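Local coordinates for Lmo0181 protein (Listeria monocytogenes serovar 1/2a, PDB 5F7V), which binds the cyclic glucan cycloalternan as the substrate-binding lipoprotein of an ABC transporter and probably delivers it for uptake, at residues V131-K136 against W265-E270; G172-V177 against A246-G251. All coordinates share one frame; numbering follows the deposited sequence.

Contact 1 of 2, residues V131-K136 against W265-E270; sequences VTIYNK and WDVQVE
Four backbone hydrogen bonds zip strand 131-135 to strand 265-268 in antiparallel order. Thr132 and Gln268 form one hydrogen-bonded pair, Tyr134 and Asp266 the next; the straightest link runs from Tyr134 N to Asp266 O (2.9 Å, 169° at the hydrogen). Apolar contacts lie on the face bearing Ile133, Val267 and Trp265. There Ile133 CG2, anti to its backbone N, reaches Trp265 CE3 at 3.6 Å, while CG1 runs alongside Val267 CG1. Phe255 and Phe258 of helix 255-258 pack over Ile133. In this periplasmic-binding-protein type II fold, strand 119-135 continues here into the sheet of one lobe, with 265-268 along one edge and 245-251 along the other. The opposite face mixes ring packing (Tyr134 on Phe139, edge-to-face) and polar links. Tyr134 CG takes the crowded position between N and carbonyl carbon (chi1 62°), which lays the ring beside Asp266, with Asp266 C over one ring face and the carboxylate plane 26° from the ring's. One water joins Tyr134 OH to Asp266 OD2, a second the same hydroxyl to Val267 O, and a third bridges Lys136 NZ and Asp266 OD2, whose opposite charges stand 4.9 Å apart. Asp266 OD1 accepts from Val267 N (2.8 Å) and Asn341 N.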
ATOM      1  N   VAL A 131      -2.662  -0.355   9.271  1.00  3.54           N
ATOM      2  CA  VAL A 131      -2.968  -0.394  10.690  1.00  3.71           C
ATOM      3  C   VAL A 131      -4.328  -1.031  10.860  1.00  3.68           C
ATOM      4  O   VAL A 131      -5.076  -1.216   9.897  1.00  3.57           O
ATOM      5  CB  VAL A 131      -2.979   1.011  11.333  1.00  3.81           C
ATOM      6  CG1 VAL A 131      -1.554   1.551  11.368  1.00  3.98           C
ATOM      7  CG2 VAL A 131      -3.872   1.984  10.602  1.00  3.68           C
ATOM      8  N   THR A 132      -4.623  -1.382  12.104  1.00  3.88           N
ATOM      9  CA  THR A 132      -6.005  -1.769  12.448  1.00  3.90           C
ATOM     10  C   THR A 132      -6.781  -0.523  12.759  1.00  3.88           C
ATOM     11  O   THR A 132      -6.481   0.165  13.737  1.00  4.08           O
ATOM     12  CB  THR A 132      -6.004  -2.721  13.634  1.00  4.20           C
ATOM     13  OG1 THR A 132      -5.237  -3.872  13.271  1.00  4.36           O
ATOM     14  CG2 THR A 132      -7.426  -3.112  14.011  1.00  4.25           C
ATOM     15  N   ILE A 133      -7.820  -0.263  11.989  1.00  3.77           N
ATOM     16  CA  ILE A 133      -8.672   0.902  12.173  1.00  3.88           C
ATOM     17  C   ILE A 133      -9.948   0.404  12.841  1.00  4.02           C
ATOM     18  O   ILE A 133     -10.558  -0.556  12.349  1.00  3.99           O
ATOM     19  CB  ILE A 133      -8.985   1.583  10.845  1.00  3.83           C
ATOM     20  CG1 ILE A 133      -7.683   1.902  10.095  1.00  3.69           C
ATOM     21  CG2 ILE A 133      -9.832   2.835  11.109  1.00  4.10           C
ATOM     22  CD1 ILE A 133      -7.843   2.814   8.928  1.00  3.75           C
ATOM     23  N   TYR A 134     -10.358   0.968  13.960  1.00  4.26           N
ATOM     24  CA  TYR A 134     -11.466   0.389  14.686  1.00  4.42           C
ATOM     25  C   TYR A 134     -12.499   1.430  15.053  1.00  4.70           C
ATOM     26  O   TYR A 134     -12.217   2.609  15.288  1.00  4.91           O
ATOM     27  CB  TYR A 134     -10.982  -0.386  15.914  1.00  4.57           C
ATOM     28  CG  TYR A 134     -10.255   0.372  16.988  1.00  4.87           C
ATOM     29  CD1 TYR A 134      -8.881   0.563  16.923  1.00  4.87           C
ATOM     30  CD2 TYR A 134     -10.902   0.899  18.097  1.00  5.27           C
ATOM     31  CE1 TYR A 134      -8.167   1.232  17.917  1.00  5.30           C
ATOM     32  CE2 TYR A 134     -10.205   1.561  19.079  1.00  5.70           C
ATOM     33  CZ  TYR A 134      -8.850   1.744  18.985  1.00  5.74           C
ATOM     34  OH  TYR A 134      -8.214   2.386  20.014  1.00  6.33           O
ATOM     35  N   ASN A 135     -13.746   0.965  15.044  1.00  4.81           N
ATOM     36  CA  ASN A 135     -14.937   1.746  15.363  1.00  5.17           C
ATOM     37  C   ASN A 135     -15.137   1.672  16.868  1.00  5.47           C
ATOM     38  O   ASN A 135     -15.610   0.668  17.402  1.00  5.48           O
ATOM     39  CB  ASN A 135     -16.117   1.194  14.579  1.00  5.24           C
ATOM     40  CG  ASN A 135     -17.434   1.878  14.839  1.00  5.70           C
ATOM     41  OD1 ASN A 135     -17.647   2.451  15.900  1.00  5.98           O
ATOM     42  ND2 ASN A 135     -18.313   1.817  13.847  1.00  5.89           N
ATOM     43  N   LYS A 136     -14.809   2.768  17.560  1.00  6.11           N
ATOM     44  CA  LYS A 136     -14.879   2.806  19.011  1.00  6.88           C
ATOM     45  C   LYS A 136     -16.325   2.702  19.501  1.00  7.45           C
ATOM     46  O   LYS A 136     -16.542   2.137  20.581  1.00  7.60           O
ATOM     47  CB  LYS A 136     -14.291   4.098  19.536  1.00  7.54           C
ATOM     48  CG  LYS A 136     -12.782   4.252  19.369  1.00  7.64           C
ATOM     49  CD  LYS A 136     -12.309   5.656  19.661  1.00  8.52           C
ATOM     50  CE  LYS A 136     -12.415   5.948  21.130  1.00  9.47           C
ATOM     51  NZ  LYS A 136     -11.865   7.295  21.419  1.00 10.46           N
ATOM     52  N   TRP A 265     -13.523   6.705  15.970  1.00  5.54           N
ATOM     53  CA  TRP A 265     -12.646   5.653  15.521  1.00  5.04           C
ATOM     54  C   TRP A 265     -11.222   5.990  15.892  1.00  4.93           C
ATOM     55  O   TRP A 265     -10.839   7.163  16.046  1.00  5.28           O
ATOM     56  CB  TRP A 265     -12.767   5.420  14.018  1.00  4.84           C
ATOM     57  CG  TRP A 265     -12.509   6.603  13.111  1.00  4.89           C
ATOM     58  CD1 TRP A 265     -13.366   7.620  12.823  1.00  5.16           C
ATOM     59  CD2 TRP A 265     -11.325   6.891  12.384  1.00  4.76           C
ATOM     60  NE1 TRP A 265     -12.801   8.535  11.976  1.00  5.22           N
ATOM     61  CE2 TRP A 265     -11.544   8.091  11.668  1.00  4.98           C
ATOM     62  CE3 TRP A 265     -10.104   6.227  12.232  1.00  4.59           C
ATOM     63  CZ2 TRP A 265     -10.601   8.616  10.825  1.00  5.00           C
ATOM     64  CZ3 TRP A 265      -9.167   6.764  11.373  1.00  4.59           C
ATOM     65  CH2 TRP A 265      -9.424   7.942  10.678  1.00  4.82           C
ATOM     66  N   ASP A 266     -10.399   4.943  15.939  1.00  4.59           N
ATOM     67  CA  ASP A 266      -8.976   5.118  16.233  1.00  4.51           C
ATOM     68  C   ASP A 266      -8.212   3.987  15.553  1.00  4.23           C
ATOM     69  O   ASP A 266      -8.777   3.216  14.770  1.00  4.10           O
ATOM     70  CB  ASP A 266      -8.746   5.227  17.753  1.00  4.72           C
ATOM     71  CG  ASP A 266      -7.504   6.020  18.170  1.00  4.98           C
ATOM     72  OD1 ASP A 266      -6.623   6.323  17.330  1.00  4.85           O
ATOM     73  OD2 ASP A 266      -7.474   6.336  19.395  1.00  5.58           O
ATOM     74  N   VAL A 267      -6.909   3.960  15.763  1.00  4.22           N
ATOM     75  CA  VAL A 267      -6.038   2.995  15.084  1.00  4.03           C
ATOM     76  C   VAL A 267      -5.067   2.350  16.033  1.00  4.01           C
ATOM     77  O   VAL A 267      -4.745   2.909  17.100  1.00  4.17           O
ATOM     78  CB  VAL A 267      -5.267   3.649  13.920  1.00  4.06           C
ATOM     79  CG1 VAL A 267      -6.207   4.265  12.904  1.00  4.11           C
ATOM     80  CG2 VAL A 267      -4.256   4.657  14.401  1.00  4.23           C
ATOM     81  N   GLN A 268      -4.575   1.183  15.674  1.00  3.85           N
ATOM     82  CA  GLN A 268      -3.598   0.424  16.450  1.00  3.84           C
ATOM     83  C   GLN A 268      -2.644  -0.338  15.549  1.00  3.72           C
ATOM     84  O   GLN A 268      -2.966  -0.667  14.430  1.00  3.61           O
ATOM     85  CB  GLN A 268      -4.324  -0.548  17.410  1.00  3.81           C
ATOM     86  CG  GLN A 268      -3.446  -1.242  18.444  1.00  3.87           C
ATOM     87  CD  GLN A 268      -2.655  -0.254  19.250  1.00  4.10           C
ATOM     88  OE1 GLN A 268      -1.529   0.073  18.917  1.00  4.23           O
ATOM     89  NE2 GLN A 268      -3.260   0.230  20.343  1.00  4.34           N
ATOM     90  N   VAL A 269      -1.443  -0.579  16.068  1.00  3.78           N
ATOM     91  CA  VAL A 269      -0.510  -1.513  15.414  1.00  3.69           C
ATOM     92  C   VAL A 269      -1.148  -2.860  15.234  1.00  3.55           C
ATOM     93  O   VAL A 269      -1.787  -3.358  16.159  1.00  3.73           O
ATOM     94  CB  VAL A 269       0.769  -1.661  16.256  1.00  3.82           C
ATOM     95  CG1 VAL A 269       1.774  -2.586  15.554  1.00  3.76           C
ATOM     96  CG2 VAL A 269       1.419  -0.322  16.564  1.00  4.01           C
ATOM     97  N   GLU A 270      -1.027  -3.446  14.044  1.00  3.48           N
ATOM     98  CA  GLU A 270      -1.642  -4.762  13.816  1.00  3.47           C
ATOM     99  C   GLU A 270      -1.040  -5.866  14.688  1.00  3.53           C
ATOM    100  O   GLU A 270       0.185  -5.888  14.919  1.00  3.67           O
ATOM    101  CB  GLU A 270      -1.508  -5.145  12.365  1.00  3.53           C
ATOM    102  CG  GLU A 270      -2.243  -4.219  11.410  1.00  3.64           C
ATOM    103  CD  GLU A 270      -2.187  -4.856  10.031  1.00  3.73           C
ATOM    104  OE1 GLU A 270      -1.151  -4.735   9.368  1.00  3.95           O
ATOM    105  OE2 GLU A 270      -3.173  -5.472   9.573  1.00  4.07           O
TER
HETATM  106  O   HOH W   1      -8.906   4.762  21.211  1.00  9.29           O
HETATM  107  O   HOH W   2      -5.701   2.608  19.734  1.00 12.02           O
HETATM  108  O   HOH W   3      -9.326   7.981  20.522  1.00  9.92           O

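Contact 2 of 2, residues G172-V177 against A246-G251; sequences GTSQPV and AMLHTG. With GLC (alpha-D-glucopyranose), chain B.
The amide of Gln175 lies flat over the imidazole of His249, the two planes only 3° apart, with Gln175 CD 3.7 Å from His249 CG. An extended side chain, CG anti to the backbone N, carries the amide across that face. The ring's rotation is fixed at both nitrogens: ND1 is hydrogen-bonded to Glu270 OE2 and NE2 to Glu156 OE2, an arrangement that would favour a protonated, cationic imidazole. Glu156 OE2 also takes the hydroxyl of Thr173, whose OG1 sits in the ring plane at the edge, 3.8 Å from His249 CD2. Beneath the stack, a short parallel pairing joins strands 171-174 and 245-251, the order expected in the alpha/beta lobes of solute-binding proteins. His249 N donates to Ser174 O almost along the carbonyl axis (2.9 Å, 171° at the hydrogen), whereas the bond from Ser174 N to Met247 O is weak and bent (130°). On the face away from Thr173 and Met247, Ser174 CB meets Leu248 CD1 at 3.9 Å. Toward the sugar the strands part: Pro176 CD rests on His249 O, and Pro176 and Thr250 line the glycan pocket, Pro176 CG 3.5 Å from O2 of a glucose unit and Thr250 OG1 3.7 Å from its C1.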
ATOM      1  N   GLY A 172     -17.186  -8.276  13.089  1.00  3.99           N
ATOM      2  CA  GLY A 172     -16.104  -7.875  13.976  1.00  3.86           C
ATOM      3  C   GLY A 172     -14.820  -7.443  13.290  1.00  3.71           C
ATOM      4  O   GLY A 172     -14.121  -6.583  13.832  1.00  3.67           O
ATOM      5  N   THR A 173     -14.532  -7.992  12.112  1.00  3.70           N
ATOM      6  CA  THR A 173     -13.263  -7.654  11.455  1.00  3.74           C
ATOM      7  C   THR A 173     -13.354  -7.774   9.958  1.00  3.80           C
ATOM      8  O   THR A 173     -14.251  -8.399   9.416  1.00  3.99           O
ATOM      9  CB  THR A 173     -12.160  -8.497  12.057  1.00  3.74           C
ATOM     10  OG1 THR A 173     -10.877  -7.951  11.699  1.00  3.86           O
ATOM     11  CG2 THR A 173     -12.205  -9.965  11.644  1.00  3.83           C
ATOM     12  N   SER A 174     -12.389  -7.178   9.288  1.00  3.78           N
ATOM     13  CA  SER A 174     -12.248  -7.350   7.850  1.00  3.88           C
ATOM     14  C   SER A 174     -10.782  -7.118   7.516  1.00  3.73           C
ATOM     15  O   SER A 174     -10.156  -6.147   7.968  1.00  3.64           O
ATOM     16  CB  SER A 174     -13.088  -6.337   7.079  1.00  4.20           C
ATOM     17  OG  SER A 174     -12.941  -6.603   5.677  1.00  4.69           O
ATOM     18  N   GLN A 175     -10.256  -7.999   6.690  1.00  3.72           N
ATOM     19  CA  GLN A 175      -8.840  -7.965   6.303  1.00  3.66           C
ATOM     20  C   GLN A 175      -8.746  -8.617   4.928  1.00  3.61           C
ATOM     21  O   GLN A 175      -9.402  -9.639   4.654  1.00  3.91           O
ATOM     22  CB  GLN A 175      -8.026  -8.764   7.302  1.00  3.82           C
ATOM     23  CG  GLN A 175      -6.539  -8.797   7.004  1.00  4.02           C
ATOM     24  CD  GLN A 175      -5.654  -9.129   8.180  1.00  4.20           C
ATOM     25  OE1 GLN A 175      -4.437  -8.905   8.129  1.00  4.58           O
ATOM     26  NE2 GLN A 175      -6.246  -9.686   9.203  1.00  4.26           N
ATOM     27  N   PRO A 176      -7.944  -8.045   4.029  1.00  3.37           N
ATOM     28  CA  PRO A 176      -7.824  -8.678   2.704  1.00  3.43           C
ATOM     29  C   PRO A 176      -7.180 -10.066   2.794  1.00  3.40           C
ATOM     30  O   PRO A 176      -6.300 -10.327   3.592  1.00  3.31           O
ATOM     31  CB  PRO A 176      -6.935  -7.699   1.938  1.00  3.44           C
ATOM     32  CG  PRO A 176      -7.135  -6.382   2.639  1.00  3.42           C
ATOM     33  CD  PRO A 176      -7.243  -6.741   4.070  1.00  3.32           C
ATOM     34  N   VAL A 177      -7.655 -10.968   1.955  1.00  3.52           N
ATOM     35  CA  VAL A 177      -7.053 -12.288   1.785  1.00  3.54           C
ATOM     36  C   VAL A 177      -6.469 -12.324   0.374  1.00  3.64           C
ATOM     37  O   VAL A 177      -7.067 -12.864  -0.541  1.00  3.79           O
ATOM     38  CB  VAL A 177      -8.015 -13.451   2.082  1.00  3.64           C
ATOM     39  CG1 VAL A 177      -7.225 -14.744   2.149  1.00  3.67           C
ATOM     40  CG2 VAL A 177      -8.698 -13.183   3.416  1.00  3.57           C
ATOM     41  N   ALA A 246     -16.251  -3.643  12.882  1.00  3.99           N
ATOM     42  CA  ALA A 246     -15.607  -3.103  14.073  1.00  3.96           C
ATOM     43  C   ALA A 246     -14.116  -2.863  13.913  1.00  3.82           C
ATOM     44  O   ALA A 246     -13.610  -1.882  14.459  1.00  3.86           O
ATOM     45  CB  ALA A 246     -15.856  -4.023  15.259  1.00  3.97           C
ATOM     46  N   MET A 247     -13.413  -3.716  13.164  1.00  3.69           N
ATOM     47  CA  MET A 247     -11.941  -3.623  12.978  1.00  3.57           C
ATOM     48  C   MET A 247     -11.662  -3.816  11.495  1.00  3.52           C
ATOM     49  O   MET A 247     -12.074  -4.804  10.910  1.00  3.54           O
ATOM     50  CB  MET A 247     -11.167  -4.684  13.766  1.00  3.49           C
ATOM     51  CG  MET A 247     -11.190  -4.480  15.254  1.00  3.55           C
ATOM     52  SD  MET A 247     -10.378  -5.794  16.154  1.00  3.59           S
ATOM     53  CE  MET A 247     -11.627  -7.096  16.200  1.00  3.69           C
ATOM     54  N   LEU A 248     -10.958  -2.864  10.892  1.00  3.52           N
ATOM     55  CA  LEU A 248     -10.639  -2.911   9.470  1.00  3.50           C
ATOM     56  C   LEU A 248      -9.122  -2.818   9.310  1.00  3.41           C
ATOM     57  O   LEU A 248      -8.526  -1.823   9.736  1.00  3.45           O
ATOM     58  CB  LEU A 248     -11.324  -1.767   8.745  1.00  3.65           C
ATOM     59  CG  LEU A 248     -11.041  -1.649   7.258  1.00  3.68           C
ATOM     60  CD1 LEU A 248     -11.584  -2.830   6.498  1.00  3.67           C
ATOM     61  CD2 LEU A 248     -11.664  -0.360   6.758  1.00  3.86           C
ATOM     62  N   HIS A 249      -8.524  -3.805   8.647  1.00  3.33           N
ATOM     63  CA  HIS A 249      -7.064  -3.769   8.395  1.00  3.27           C
ATOM     64  C   HIS A 249      -6.835  -3.111   7.042  1.00  3.33           C
ATOM     65  O   HIS A 249      -7.109  -3.695   5.995  1.00  3.34           O
ATOM     66  CB  HIS A 249      -6.514  -5.206   8.387  1.00  3.19           C
ATOM     67  CG  HIS A 249      -6.618  -5.856   9.718  1.00  3.16           C
ATOM     68  ND1 HIS A 249      -5.529  -6.068  10.517  1.00  3.20           N
ATOM     69  CD2 HIS A 249      -7.684  -6.318  10.405  1.00  3.23           C
ATOM     70  CE1 HIS A 249      -5.908  -6.648  11.638  1.00  3.22           C
ATOM     71  NE2 HIS A 249      -7.216  -6.802  11.601  1.00  3.27           N
ATOM     72  N   THR A 250      -6.380  -1.869   7.084  1.00  3.39           N
ATOM     73  CA  THR A 250      -6.242  -1.110   5.844  1.00  3.49           C
ATOM     74  C   THR A 250      -5.228  -0.013   6.020  1.00  3.55           C
ATOM     75  O   THR A 250      -4.668   0.201   7.099  1.00  3.53           O
ATOM     76  CB  THR A 250      -7.613  -0.593   5.366  1.00  3.61           C
ATOM     77  OG1 THR A 250      -7.508  -0.222   3.997  1.00  3.71           O
ATOM     78  CG2 THR A 250      -8.095   0.547   6.215  1.00  3.71           C
ATOM     79  N   GLY A 251      -4.951   0.661   4.914  1.00  3.65           N
ATOM     80  CA  GLY A 251      -3.874   1.632   4.940  1.00  3.74           C
ATOM     81  C   GLY A 251      -4.223   3.006   5.446  1.00  3.90           C
ATOM     82  O   GLY A 251      -5.363   3.465   5.456  1.00  3.98           O
TER
HETATM   83  C1  GLC B   2      -6.934  -1.492   0.589  1.00  3.33           C
HETATM   84  C2  GLC B   2      -8.327  -2.062   0.792  1.00  3.64           C
HETATM   85  C3  GLC B   2      -9.201  -1.892  -0.425  1.00  3.99           C
HETATM   86  C4  GLC B   2      -9.157  -0.466  -0.945  1.00  4.06           C
HETATM   87  C5  GLC B   2      -7.725  -0.026  -1.167  1.00  3.76           C
HETATM   88  C6  GLC B   2      -7.738   1.463  -1.472  1.00  3.49           C
HETATM   89  O2  GLC B   2      -8.273  -3.437   1.193  1.00  3.81           O
HETATM   90  O3  GLC B   2     -10.533  -2.346  -0.256  1.00  4.64           O
HETATM   91  O4  GLC B   2      -9.936  -0.335  -2.129  1.00  5.61           O
HETATM   92  O5  GLC B   2      -6.995  -0.153   0.053  1.00  3.34           O
HETATM   93  O6  GLC B   2      -6.431   2.002  -1.704  1.00  3.23           O

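Overall arrangement
Both contacts are buried and belong to one sheet, their centres about 9 Å apart, because strands 119-135 and 245-251 are neighbours in it: Ile133 O lies 2.8 Å from Leu248 N. Contact 1 is a regular antiparallel ladder with an apolar face and a face where an aromatic ring and waters meet, whereas contact 2 is a short parallel pairing with one straight and one weak backbone bond and an amide stacked on an imidazole. Glu270, at the end of contact 1, reaches the histidine of contact 2 and also forms a salt bridge with Lys184. Of the two, contact 2 is the one that supplies residues to the glycan pocket.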